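Local coordinates for 6-phosphogluconate dehydrogenase NAD-binding (Dyadobacter fermentans, PDB 4GBJ), which is probably an NAD(P)-dependent oxidoreductase of the 6-phosphogluconate and 3-hydroxyisobutyrate dehydrogenase family, at residues A9-G14 with E53-A58. Sequence-based numbering, arbitrary orientation.
Sequences AFLGLG and ENAIDA
Ala9 and Leu11 of the first Rossmann-fold strand pack on Ala55 and Ala58, in the segment that follows strand 50-51. The strand is an inner one of the mixed sheet, parallel to both neighbours, 31-34 and 64-67. Its backbone hydrogen-bonds to Val32 and Trp34 at one edge and to Ile64 and Phe66 at the other. Residues 55-58 make a short helix-like turn over one face of the sheet, where Ala58 N hydrogen-bonds to Ala55 O.

The tight side is buried. Its side-chain contacts are all between methyl groups, and the closest approach sets a methyl against a backbone carbonyl. Leu11 sends one methyl, CD2, to the turn, where it meets Ala55 CB and Ala58 CB, each at 4.1 Å. Its CG is anti to the carbonyl carbon (chi1 -51°). CD1 continues the extended chain, and CD2 is the other branch. Leu78 of helix 72-78 and Trp34 touch both Leu11 and Ala55 and help close this core.

The outer side of the turn is looser. Glu53, Asn54 and Asp57 are exposed there, and Ile56 is directed away from the strand. Phe10 points to the other sheet face, against Ile20 and Leu24 of helix 17-26. Past the strand, Gly12 and Gly14 belong to a GxGxxG pattern, consistent with a dinucleotide-binding loop.

Ala9 CB lies 4.1 Å from Ala58 CB and 3.3 Å from Ala58 O.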
loop_
_atom_site.group_PDB
_atom_site.type_symbol
_atom_site.label_atom_id
_atom_site.label_comp_id
_atom_site.label_asym_id
_atom_site.label_seq_id
_atom_site.Cartn_x
_atom_site.Cartn_y
_atom_site.Cartn_z
ATOM N N ALA B 9 -24.664 17.618 22.143
ATOM C CA ALA B 9 -25.465 16.403 21.882
ATOM C C ALA B 9 -24.585 15.372 21.161
ATOM O O ALA B 9 -23.767 15.737 20.330
ATOM C CB ALA B 9 -26.705 16.713 21.064
ATOM N N PHE B 10 -24.732 14.108 21.500
ATOM C CA PHE B 10 -23.938 13.032 20.932
ATOM C C PHE B 10 -24.856 11.893 20.572
ATOM O O PHE B 10 -25.355 11.191 21.446
ATOM C CB PHE B 10 -22.856 12.576 21.927
ATOM C CG PHE B 10 -21.664 11.970 21.243
ATOM C CD1 PHE B 10 -20.502 12.702 21.067
ATOM C CD2 PHE B 10 -21.706 10.670 20.768
ATOM C CE1 PHE B 10 -19.393 12.137 20.439
ATOM C CE2 PHE B 10 -20.596 10.106 20.130
ATOM C CZ PHE B 10 -19.443 10.837 19.978
ATOM N N LEU B 11 -25.063 11.693 19.288
ATOM C CA LEU B 11 -25.987 10.698 18.762
ATOM C C LEU B 11 -25.255 9.520 18.100
ATOM O O LEU B 11 -24.546 9.718 17.128
ATOM C CB LEU B 11 -26.903 11.386 17.755
ATOM C CG LEU B 11 -27.604 12.668 18.237
ATOM C CD1 LEU B 11 -28.471 13.245 17.142
ATOM C CD2 LEU B 11 -28.477 12.398 19.435
ATOM N N GLY B 12 -25.448 8.311 18.623
ATOM C CA GLY B 12 -24.823 7.107 18.090
ATOM C C GLY B 12 -23.615 6.740 18.922
ATOM O O GLY B 12 -22.602 7.437 18.870
ATOM N N LEU B 13 -23.716 5.635 19.681
ATOM C CA LEU B 13 -22.731 5.199 20.650
ATOM C C LEU B 13 -22.253 3.782 20.365
ATOM O O LEU B 13 -22.155 2.956 21.281
ATOM C CB LEU B 13 -23.336 5.270 22.062
ATOM C CG LEU B 13 -24.038 6.576 22.446
ATOM C CD1 LEU B 13 -24.666 6.456 23.823
ATOM C CD2 LEU B 13 -23.071 7.737 22.448
ATOM N N GLY B 14 -21.869 3.536 19.129
ATOM C CA GLY B 14 -21.341 2.235 18.735
ATOM C C GLY B 14 -19.888 2.084 19.155
ATOM O O GLY B 14 -19.438 2.722 20.117
ATOM N N GLU B 53 -34.411 9.633 25.767
ATOM C CA GLU B 53 -35.146 8.560 25.097
ATOM C C GLU B 53 -35.278 8.806 23.590
ATOM O O GLU B 53 -35.258 7.836 22.828
ATOM C CB GLU B 53 -36.546 8.421 25.738
ATOM C CG GLU B 53 -37.261 7.129 25.381
ATOM C CD GLU B 53 -38.501 6.904 26.217
ATOM O OE1 GLU B 53 -39.284 7.868 26.382
ATOM O OE2 GLU B 53 -38.690 5.770 26.712
ATOM N N ASN B 54 -35.441 10.089 23.165
ATOM C CA ASN B 54 -35.575 10.468 21.743
ATOM C C ASN B 54 -34.466 11.446 21.323
ATOM O O ASN B 54 -34.165 12.377 22.054
ATOM C CB ASN B 54 -36.945 11.086 21.490
ATOM C CG ASN B 54 -38.075 10.138 21.791
ATOM O OD1 ASN B 54 -38.186 9.071 21.187
ATOM N ND2 ASN B 54 -38.932 10.489 22.728
ATOM N N ALA B 55 -33.852 11.226 20.168
ATOM C CA ALA B 55 -32.747 12.058 19.690
ATOM C C ALA B 55 -33.044 13.584 19.679
ATOM O O ALA B 55 -32.152 14.376 19.995
ATOM C CB ALA B 55 -32.320 11.619 18.299
ATOM N N ILE B 56 -34.271 13.995 19.354
ATOM C CA ILE B 56 -34.590 15.431 19.287
ATOM C C ILE B 56 -34.498 16.132 20.684
ATOM O O ILE B 56 -34.214 17.331 20.752
ATOM C CB ILE B 56 -35.975 15.654 18.632
ATOM C CG1 ILE B 56 -36.110 17.115 18.136
ATOM C CG2 ILE B 56 -37.103 15.289 19.598
ATOM C CD1 ILE B 56 -37.127 17.307 17.070
ATOM N N ASP B 57 -34.742 15.380 21.780
ATOM C CA ASP B 57 -34.661 15.888 23.152
ATOM C C ASP B 57 -33.216 16.219 23.551
ATOM O O ASP B 57 -33.008 16.936 24.522
ATOM C CB ASP B 57 -35.242 14.857 24.132
ATOM C CG ASP B 57 -36.707 14.481 23.921
ATOM O OD1 ASP B 57 -37.483 15.339 23.406
ATOM O OD2 ASP B 57 -37.101 13.359 24.342
ATOM N N ALA B 58 -32.224 15.693 22.813
ATOM C CA ALA B 58 -30.792 15.907 23.041
ATOM C C ALA B 58 -30.298 17.234 22.410
ATOM O O ALA B 58 -29.273 17.769 22.835
ATOM C CB ALA B 58 -30.013 14.744 22.431
#